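Local coordinates for protein activated BY transcription factor SSRB (Salmonella enterica, PDB 2WNW) that belongs to glycosyl hydrolase family 30 and joins a TIM-barrel domain to a beta-sandwich domain within one chain, at residues Ile34-Arg39 with Arg405-Tyr410; Gly50-Gly55 with Trp331-Asn336; Ala56-Asn61 with Glu120-Pro125. All blocks are in the same frame, centred on the assembly; numbering follows the deposited sequence.

From the N terminus the chain runs through several strands of the beta sandwich before it enters the TIM barrel, and it returns to the sandwich near its end. Contact 1 (34-39 with 405-410) closes this longest loop, with the whole barrel inside it. Nested within, contact 2 (50-55 with 331-336) joins the end of strand 48-51 to the chain just past strand 327-330, at the seam where the barrel closes. Contact 3 (56-61 with 120-125) is nested in turn and packs helix 54-61 on helices 117-122 and 124-133. Contacts 2 and 3 touch through E54 and H122, whereas the nearest atoms of contacts 1 and 2 are about 17 Å apart.

Contact 1: Ile34-Arg39 with Arg405-Tyr410; sequences ISVLPR and RVLVVY. With PO4 (phosphate ion), chain C.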
loop_
_atom_site.group_PDB
_atom_site.type_symbol
_atom_site.label_atom_id
_atom_site.label_comp_id
_atom_site.label_asym_id
_atom_site.label_seq_id
_atom_site.Cartn_x
_atom_site.Cartn_y
_atom_site.Cartn_z
ATOM N N ILE A 34 11.777 -5.112 -8.843
ATOM C CA ILE A 34 10.337 -4.931 -8.902
ATOM C C ILE A 34 9.998 -6.383 -9.187
ATOM O O ILE A 34 10.167 -6.867 -10.308
ATOM C CB ILE A 34 9.852 -4.030 -10.051
ATOM C CG1 ILE A 34 10.097 -2.561 -9.685
ATOM C CG2 ILE A 34 8.353 -4.267 -10.285
ATOM C CD1 ILE A 34 9.535 -1.557 -10.681
ATOM N N SER A 35 9.589 -7.093 -8.144
ATOM C CA SER A 35 9.264 -8.506 -8.261
ATOM C C SER A 35 7.836 -8.719 -8.726
ATOM O O SER A 35 6.912 -8.077 -8.228
ATOM C CB SER A 35 9.462 -9.198 -6.913
ATOM O OG SER A 35 10.772 -8.983 -6.419
ATOM N N VAL A 36 7.661 -9.620 -9.685
ATOM C CA VAL A 36 6.334 -9.930 -10.192
ATOM C C VAL A 36 6.070 -11.420 -10.025
ATOM O O VAL A 36 6.936 -12.253 -10.308
ATOM C CB VAL A 36 6.177 -9.531 -11.684
ATOM C CG1 VAL A 36 6.358 -8.031 -11.837
ATOM C CG2 VAL A 36 7.186 -10.277 -12.548
ATOM N N LEU A 37 4.880 -11.746 -9.531
ATOM C CA LEU A 37 4.488 -13.134 -9.319
ATOM C C LEU A 37 3.163 -13.372 -10.031
ATOM O O LEU A 37 2.102 -13.382 -9.410
ATOM C CB LEU A 37 4.341 -13.433 -7.824
ATOM C CG LEU A 37 5.611 -13.360 -6.971
ATOM C CD1 LEU A 37 5.984 -11.905 -6.739
ATOM C CD2 LEU A 37 5.379 -14.063 -5.638
ATOM N N PRO A 38 3.215 -13.562 -11.358
ATOM C CA PRO A 38 2.038 -13.797 -12.198
ATOM C C PRO A 38 1.115 -14.910 -11.716
ATOM O O PRO A 38 -0.095 -14.839 -11.917
ATOM C CB PRO A 38 2.648 -14.115 -13.563
ATOM C CG PRO A 38 3.911 -13.323 -13.560
ATOM C CD PRO A 38 4.446 -13.566 -12.173
ATOM N N ARG A 39 1.678 -15.930 -11.075
ATOM C CA ARG A 39 0.872 -17.051 -10.599
ATOM C C ARG A 39 -0.075 -16.682 -9.467
ATOM O O ARG A 39 -1.021 -17.416 -9.186
ATOM C CB ARG A 39 1.765 -18.218 -10.162
ATOM C CG ARG A 39 2.562 -17.974 -8.894
ATOM C CD ARG A 39 3.433 -19.180 -8.568
ATOM N NE ARG A 39 4.263 -18.961 -7.388
ATOM C CZ ARG A 39 5.239 -18.063 -7.316
ATOM N NH1 ARG A 39 5.514 -17.293 -8.358
ATOM N NH2 ARG A 39 5.944 -17.938 -6.198
ATOM N N ARG A 405 1.272 -11.139 -19.698
ATOM C CA ARG A 405 1.629 -10.364 -18.516
ATOM C C ARG A 405 1.804 -8.899 -18.924
ATOM O O ARG A 405 2.358 -8.604 -19.981
ATOM C CB ARG A 405 2.935 -10.880 -17.892
ATOM C CG ARG A 405 2.833 -12.225 -17.157
ATOM C CD ARG A 405 3.060 -13.425 -18.083
ATOM N NE ARG A 405 3.214 -14.665 -17.327
ATOM C CZ ARG A 405 2.208 -15.369 -16.822
ATOM N NH1 ARG A 405 0.958 -14.964 -17.000
ATOM N NH2 ARG A 405 2.456 -16.465 -16.116
ATOM N N VAL A 406 1.319 -7.985 -18.089
ATOM C CA VAL A 406 1.426 -6.553 -18.369
ATOM C C VAL A 406 1.857 -5.834 -17.093
ATOM O O VAL A 406 1.208 -5.967 -16.061
ATOM C CB VAL A 406 0.065 -5.961 -18.815
ATOM C CG1 VAL A 406 0.233 -4.497 -19.174
ATOM C CG2 VAL A 406 -0.489 -6.734 -19.998
ATOM N N LEU A 407 2.949 -5.078 -17.162
ATOM C CA LEU A 407 3.430 -4.348 -15.992
ATOM C C LEU A 407 3.581 -2.863 -16.296
ATOM O O LEU A 407 4.251 -2.485 -17.254
ATOM C CB LEU A 407 4.782 -4.900 -15.523
ATOM C CG LEU A 407 5.345 -4.208 -14.276
ATOM C CD1 LEU A 407 4.514 -4.609 -13.070
ATOM C CD2 LEU A 407 6.805 -4.600 -14.052
ATOM N N VAL A 408 2.955 -2.027 -15.475
ATOM C CA VAL A 408 3.055 -0.581 -15.646
ATOM C C VAL A 408 3.986 -0.052 -14.554
ATOM O O VAL A 408 3.812 -0.375 -13.380
ATOM C CB VAL A 408 1.676 0.110 -15.494
ATOM C CG1 VAL A 408 1.831 1.613 -15.656
ATOM C CG2 VAL A 408 0.701 -0.431 -16.528
ATOM N N VAL A 409 4.981 0.737 -14.948
ATOM C CA VAL A 409 5.926 1.309 -13.994
ATOM C C VAL A 409 6.021 2.806 -14.253
ATOM O O VAL A 409 6.181 3.238 -15.395
ATOM C CB VAL A 409 7.345 0.694 -14.136
ATOM C CG1 VAL A 409 8.284 1.310 -13.096
ATOM C CG2 VAL A 409 7.283 -0.820 -13.959
ATOM N N TYR A 410 5.919 3.587 -13.182
ATOM C CA TYR A 410 5.976 5.041 -13.259
ATOM C C TYR A 410 6.974 5.569 -12.229
ATOM O O TYR A 410 6.865 5.275 -11.034
ATOM C CB TYR A 410 4.578 5.620 -12.993
ATOM C CG TYR A 410 4.556 7.082 -12.598
ATOM C CD1 TYR A 410 3.901 7.494 -11.434
ATOM C CD2 TYR A 410 5.195 8.050 -13.372
ATOM C CE1 TYR A 410 3.887 8.833 -11.051
ATOM C CE2 TYR A 410 5.186 9.393 -12.999
ATOM C CZ TYR A 410 4.532 9.775 -11.838
ATOM O OH TYR A 410 4.530 11.096 -11.461
HETATM P P PO4 C . 6.024 -16.856 -15.491
HETATM O O1 PO4 C . 5.802 -15.607 -16.266
HETATM O O2 PO4 C . 7.209 -17.567 -16.034
HETATM O O3 PO4 C . 6.258 -16.522 -14.061
HETATM O O4 PO4 C . 4.826 -17.729 -15.601
#
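I34 and V409 meet tip to tip between two strands that run nearly antiparallel, at 152°, with axes 9.9 Å apart. That spacing is too wide for backbone pairing, and the strands face each other through alternate side chains: I34 and V36 from one strand, with P38 just after it, and R405, L407 and V409 from the other. I34 extends CD1 into the fork of V409, where it lies 4.0 Å from CG1 and is as near to CG2. Its other branch, CG2, anti to the backbone N, crosses L407 obliquely and touches CD2 of that leucine at 4.1 Å. L407 has CG anti to its backbone N (chi1 -179°), which raises both methyls toward 34-37. CG1 of V36 touches both methyls of L407, 4.1 Å from CD1, so the leucine is shared between I34 and V36.

At the end of the strands the packing changes character. R405 bends at chi2 (88°), and P38 crosses it at about a right angle and sets CB 3.4 Å above the guanidinium plane, over its centre. The edge of the same group grips a phosphate ion, probably from the crystallisation liquor: R405 NE donates to O1 of the phosphate at 3.0 Å, and R405 NH2 to its O4 at 2.7 Å, both nearly straight. The phosphate probably balances the charge at the edge, while the proline packs on a face. At the P38-R39 corner, R39 forms salt bridges to D247 and E250 of the second subunit.

L407 also packs on V421 of strand 417-423 and W442 of strand 437-442. Apolar side chains meeting between strands that share no backbone bonds are characteristic of a beta-sandwich interior, here joining an early strand to one from the C-terminal part of the chain.

Contact 2: Gly50-Gly55 with Trp331-Asn336; sequences GSFTEG and WNLLLN
The backbones run parallel at a single bridge, S51 with N332, where the N of S51 donates to the O of W331 at 2.9 Å and the N of L333 donates to the O of S51 at 3.0 Å. The second bond arrives on a lone pair in the carbonyl plane, whereas the first comes from 51° above its carbonyl plane, beside the chain's corner at W331.

W331 has CG anti to its backbone N (chi1 -169°), and the end of its indole comes back to the first segment. S51 OG meets the indole edge in plane, 3.4 Å from CE3 of W331, while the hydroxyl hydrogen-bonds to the carbonyl of D330. T53 crosses W331 at about a right angle, its CG2 3.5 Å from CH2. The T53 hydroxyl is used twice: OG1 donates to OD1 of N332 at 2.7 Å, in the plane of that carbonyl, and caps the N of A56 as the N-cap of helix 54-61. This ties the N332 amide to the helix start, and its ND2 lies over one face of the W331 indole.

On the other side of the bridge L333 splits its methyls. CD2 sits 3.4 Å from CA of G50, where the absence of a side chain gives it room, and CD1 packs tightly alongside the F52 ring, 3.3 Å from CE2.

W331 NE1 hydrogen-bonds to a glycerol, probably from the crystallisation liquor, and its ring also meets F95 and W144. F52 packs against F76 of helix 65-76, L126, I127 and A130 of helix 124-133, and A86 of strand 85-90. The contact thus joins strand 48-51 to the chain just past strand 327-330, at the seam where the barrel closes and strand 332-336 begins beside 352-355.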
loop_
_atom_site.group_PDB
_atom_site.type_symbol
_atom_site.label_atom_id
_atom_site.label_comp_id
_atom_site.label_asym_id
_atom_site.label_seq_id
_atom_site.Cartn_x
_atom_site.Cartn_y
_atom_site.Cartn_z
ATOM N N GLY A 50 -13.801 6.451 -20.682
ATOM C CA GLY A 50 -14.063 7.831 -20.321
ATOM C C GLY A 50 -15.554 8.120 -20.347
ATOM O O GLY A 50 -16.362 7.214 -20.569
ATOM N N SER A 51 -15.928 9.380 -20.160
ATOM C CA SER A 51 -17.343 9.724 -20.110
ATOM C C SER A 51 -17.924 10.523 -21.262
ATOM O O SER A 51 -17.287 11.426 -21.807
ATOM C CB SER A 51 -17.640 10.467 -18.810
ATOM O OG SER A 51 -17.136 9.756 -17.693
ATOM N N PHE A 52 -19.157 10.172 -21.609
ATOM C CA PHE A 52 -19.911 10.852 -22.648
ATOM C C PHE A 52 -20.817 11.831 -21.904
ATOM O O PHE A 52 -21.617 11.416 -21.065
ATOM C CB PHE A 52 -20.813 9.877 -23.417
ATOM C CG PHE A 52 -20.081 8.758 -24.106
ATOM C CD1 PHE A 52 -20.246 7.441 -23.687
ATOM C CD2 PHE A 52 -19.268 9.012 -25.204
ATOM C CE1 PHE A 52 -19.616 6.391 -24.353
ATOM C CE2 PHE A 52 -18.631 7.969 -25.878
ATOM C CZ PHE A 52 -18.807 6.657 -25.451
ATOM N N THR A 53 -20.683 13.120 -22.189
ATOM C CA THR A 53 -21.530 14.137 -21.569
ATOM C C THR A 53 -22.089 14.987 -22.699
ATOM O O THR A 53 -21.590 14.927 -23.821
ATOM C CB THR A 53 -20.731 15.062 -20.628
ATOM O OG1 THR A 53 -19.660 15.673 -21.359
ATOM C CG2 THR A 53 -20.167 14.277 -19.451
ATOM N N GLU A 54 -23.123 15.772 -22.416
ATOM C CA GLU A 54 -23.682 16.629 -23.451
ATOM C C GLU A 54 -22.571 17.547 -23.956
ATOM O O GLU A 54 -22.487 17.833 -25.150
ATOM C CB GLU A 54 -24.845 17.467 -22.910
ATOM C CG GLU A 54 -25.207 18.635 -23.828
ATOM C CD GLU A 54 -26.589 19.197 -23.571
ATOM O OE1 GLU A 54 -27.561 18.671 -24.155
ATOM O OE2 GLU A 54 -26.703 20.158 -22.784
ATOM N N GLY A 55 -21.713 17.991 -23.043
ATOM C CA GLY A 55 -20.612 18.858 -23.428
ATOM C C GLY A 55 -19.708 18.183 -24.443
ATOM O O GLY A 55 -19.395 18.753 -25.491
ATOM N N TRP A 331 -13.396 11.136 -16.616
ATOM C CA TRP A 331 -14.551 12.023 -16.742
ATOM C C TRP A 331 -14.653 12.347 -18.240
ATOM O O TRP A 331 -14.341 11.489 -19.070
ATOM C CB TRP A 331 -14.318 13.282 -15.895
ATOM C CG TRP A 331 -15.503 14.217 -15.685
ATOM C CD1 TRP A 331 -15.433 15.509 -15.246
ATOM C CD2 TRP A 331 -16.904 13.936 -15.876
ATOM N NE1 TRP A 331 -16.692 16.051 -15.154
ATOM C CE2 TRP A 331 -17.614 15.112 -15.534
ATOM C CE3 TRP A 331 -17.628 12.812 -16.303
ATOM C CZ2 TRP A 331 -19.013 15.198 -15.606
ATOM C CZ3 TRP A 331 -19.025 12.896 -16.376
ATOM C CH2 TRP A 331 -19.700 14.084 -16.029
ATOM N N ASN A 332 -15.066 13.565 -18.595
ATOM C CA ASN A 332 -15.212 13.943 -20.009
ATOM C C ASN A 332 -14.120 13.407 -20.937
ATOM O O ASN A 332 -12.936 13.648 -20.723
ATOM C CB ASN A 332 -15.244 15.465 -20.166
ATOM C CG ASN A 332 -16.336 16.114 -19.356
ATOM O OD1 ASN A 332 -17.513 16.091 -19.735
ATOM N ND2 ASN A 332 -15.955 16.698 -18.224
ATOM N N LEU A 333 -14.534 12.695 -21.981
ATOM C CA LEU A 333 -13.606 12.148 -22.968
ATOM C C LEU A 333 -13.022 13.279 -23.794
ATOM O O LEU A 333 -11.864 13.231 -24.224
ATOM C CB LEU A 333 -14.340 11.247 -23.961
ATOM C CG LEU A 333 -14.874 9.869 -23.611
ATOM C CD1 LEU A 333 -15.912 9.468 -24.651
ATOM C CD2 LEU A 333 -13.733 8.880 -23.575
ATOM N N LEU A 334 -13.854 14.288 -24.015
ATOM C CA LEU A 334 -13.505 15.409 -24.871
ATOM C C LEU A 334 -14.163 16.706 -24.428
ATOM O O LEU A 334 -15.280 16.697 -23.920
ATOM C CB LEU A 334 -13.972 15.065 -26.290
ATOM C CG LEU A 334 -14.122 16.162 -27.342
ATOM C CD1 LEU A 334 -12.749 16.525 -27.873
ATOM C CD2 LEU A 334 -15.024 15.667 -28.477
ATOM N N LEU A 335 -13.469 17.821 -24.639
ATOM C CA LEU A 335 -13.993 19.141 -24.296
ATOM C C LEU A 335 -13.402 20.158 -25.269
ATOM O O LEU A 335 -12.486 19.831 -26.024
ATOM C CB LEU A 335 -13.621 19.511 -22.857
ATOM C CG LEU A 335 -14.293 18.697 -21.742
ATOM C CD1 LEU A 335 -13.758 19.150 -20.391
ATOM C CD2 LEU A 335 -15.805 18.887 -21.799
ATOM N N ASN A 336 -13.920 21.382 -25.273
ATOM C CA ASN A 336 -13.370 22.382 -26.182
ATOM C C ASN A 336 -12.058 22.937 -25.630
ATOM O O ASN A 336 -11.627 22.560 -24.537
ATOM C CB ASN A 336 -14.396 23.496 -26.476
ATOM C CG ASN A 336 -14.785 24.302 -25.250
ATOM O OD1 ASN A 336 -15.890 24.852 -25.191
ATOM N ND2 ASN A 336 -13.888 24.403 -24.287
#

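Contact 3: Ala56-Asn61 with Glu120-Pro125; sequences AGVVFN and EAHLIP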
loop_
_atom_site.group_PDB
_atom_site.type_symbol
_atom_site.label_atom_id
_atom_site.label_comp_id
_atom_site.label_asym_id
_atom_site.label_seq_id
_atom_site.Cartn_x
_atom_site.Cartn_y
_atom_site.Cartn_z
ATOM N N ALA A 56 -19.275 16.965 -24.132
ATOM C CA ALA A 56 -18.410 16.220 -25.039
ATOM C C ALA A 56 -19.133 15.969 -26.363
ATOM O O ALA A 56 -18.527 16.038 -27.430
ATOM C CB ALA A 56 -18.000 14.888 -24.402
ATOM N N GLY A 57 -20.432 15.683 -26.280
ATOM C CA GLY A 57 -21.222 15.422 -27.470
ATOM C C GLY A 57 -21.330 16.626 -28.387
ATOM O O GLY A 57 -21.192 16.505 -29.604
ATOM N N VAL A 58 -21.589 17.791 -27.805
ATOM C CA VAL A 58 -21.706 19.024 -28.578
ATOM C C VAL A 58 -20.373 19.352 -29.249
ATOM O O VAL A 58 -20.337 19.801 -30.396
ATOM C CB VAL A 58 -22.156 20.197 -27.670
ATOM C CG1 VAL A 58 -21.942 21.529 -28.375
ATOM C CG2 VAL A 58 -23.633 20.027 -27.314
ATOM N N VAL A 59 -19.277 19.117 -28.537
ATOM C CA VAL A 59 -17.953 19.374 -29.094
ATOM C C VAL A 59 -17.697 18.388 -30.229
ATOM O O VAL A 59 -17.179 18.759 -31.285
ATOM C CB VAL A 59 -16.860 19.221 -28.013
ATOM C CG1 VAL A 59 -15.472 19.342 -28.638
ATOM C CG2 VAL A 59 -17.055 20.287 -26.946
ATOM N N PHE A 60 -18.074 17.132 -30.012
ATOM C CA PHE A 60 -17.900 16.096 -31.025
ATOM C C PHE A 60 -18.685 16.452 -32.290
ATOM O O PHE A 60 -18.177 16.335 -33.404
ATOM C CB PHE A 60 -18.398 14.749 -30.502
ATOM C CG PHE A 60 -18.451 13.674 -31.555
ATOM C CD1 PHE A 60 -17.283 13.091 -32.033
ATOM C CD2 PHE A 60 -19.671 13.251 -32.075
ATOM C CE1 PHE A 60 -17.325 12.101 -33.012
ATOM C CE2 PHE A 60 -19.726 12.258 -33.059
ATOM C CZ PHE A 60 -18.551 11.683 -33.527
ATOM N N ASN A 61 -19.933 16.871 -32.107
ATOM C CA ASN A 61 -20.782 17.232 -33.237
ATOM C C ASN A 61 -20.202 18.395 -34.048
ATOM O O ASN A 61 -20.483 18.521 -35.238
ATOM C CB ASN A 61 -22.190 17.606 -32.757
ATOM C CG ASN A 61 -22.977 16.415 -32.228
ATOM O OD1 ASN A 61 -22.615 15.258 -32.450
ATOM N ND2 ASN A 61 -24.078 16.698 -31.540
ATOM N N GLU A 120 -30.878 12.734 -27.942
ATOM C CA GLU A 120 -30.796 12.171 -29.287
ATOM C C GLU A 120 -29.929 13.006 -30.220
ATOM O O GLU A 120 -29.302 12.482 -31.139
ATOM C CB GLU A 120 -32.204 12.014 -29.881
ATOM C CG GLU A 120 -33.126 11.174 -29.010
ATOM C CD GLU A 120 -34.486 10.919 -29.635
ATOM O OE1 GLU A 120 -35.040 11.843 -30.263
ATOM O OE2 GLU A 120 -35.006 9.795 -29.477
ATOM N N ALA A 121 -29.877 14.307 -29.976
ATOM C CA ALA A 121 -29.085 15.182 -30.824
ATOM C C ALA A 121 -27.668 15.422 -30.308
ATOM O O ALA A 121 -26.732 15.557 -31.095
ATOM C CB ALA A 121 -29.803 16.513 -30.993
ATOM N N HIS A 122 -27.510 15.454 -28.988
ATOM C CA HIS A 122 -26.210 15.744 -28.387
ATOM C C HIS A 122 -25.375 14.582 -27.857
ATOM O O HIS A 122 -24.145 14.647 -27.875
ATOM C CB HIS A 122 -26.405 16.764 -27.265
ATOM C CG HIS A 122 -26.981 18.065 -27.729
ATOM N ND1 HIS A 122 -27.513 18.994 -26.862
ATOM C CD2 HIS A 122 -27.095 18.599 -28.969
ATOM C CE1 HIS A 122 -27.930 20.046 -27.546
ATOM N NE2 HIS A 122 -27.688 19.830 -28.827
ATOM N N LEU A 123 -26.029 13.527 -27.383
ATOM C CA LEU A 123 -25.303 12.392 -26.823
ATOM C C LEU A 123 -25.246 11.143 -27.684
ATOM O O LEU A 123 -24.175 10.585 -27.903
ATOM C CB LEU A 123 -25.894 12.015 -25.461
ATOM C CG LEU A 123 -25.541 12.920 -24.281
ATOM C CD1 LEU A 123 -26.476 12.648 -23.121
ATOM C CD2 LEU A 123 -24.096 12.673 -23.878
ATOM N N ILE A 124 -26.402 10.702 -28.166
ATOM C CA ILE A 124 -26.477 9.484 -28.956
ATOM C C ILE A 124 -25.554 9.401 -30.174
ATOM O O ILE A 124 -25.018 8.331 -30.468
ATOM C CB ILE A 124 -27.948 9.197 -29.345
ATOM C CG1 ILE A 124 -28.755 8.970 -28.057
ATOM C CG2 ILE A 124 -28.040 7.970 -30.246
ATOM C CD1 ILE A 124 -30.191 8.543 -28.271
ATOM N N PRO A 125 -25.350 10.515 -30.901
ATOM C CA PRO A 125 -24.457 10.432 -32.066
ATOM C C PRO A 125 -23.036 10.016 -31.666
ATOM O O PRO A 125 -22.436 9.136 -32.283
ATOM C CB PRO A 125 -24.513 11.848 -32.636
ATOM C CG PRO A 125 -25.919 12.261 -32.331
ATOM C CD PRO A 125 -26.076 11.797 -30.891
HETATM O O HOH W 1 -23.160 13.653 -30.095
#
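A56 opens the segment inside helix 54-61, where its carbonyl receives the N of F60 in a regular helical bond. One residue on, G57 brings the helix backbone against the other segment: its CA lies 3.1 Å from the O of H122 in a CA-H...O contact, an approach that leaves no room for a side chain. V58 next places CG2 over one face of the H122 imidazole, almost on the ring normal (12° away) and 4.0 Å from the centroid, a CH-pi contact. The two side chains lie alongside, pointing the same way. A hydrogen bond between ND1 of H122 and OE1 of E54, one turn before V58 on helix 54-61, probably helps to hold the ring's rotation. This is packing within the TIM-barrel domain: helix 54-61, which follows the first barrel strand, leans against the break between helices 117-122 and 124-133. V59 turns from this break to L334 and P341. F60 has CG anti to its backbone N (chi1 171°), and the ring approaches the O of P125 with CE2, 4.2 Å away, while also packing on K68 and L72 of helix 65-76. N61 spans the break with both ends of its amide. ND2 donates to the O of A121 at 2.9 Å, a bent bond (135° at the hydrogen) in the plane of that carbonyl, with the oxygen tilted out of the N61 amide plane. A water lies 2.9 Å from OD1 of N61 and 2.6 Å from the O of H122 and bridges them. OD1 of N61 also lies 3.9 Å from CB of P125.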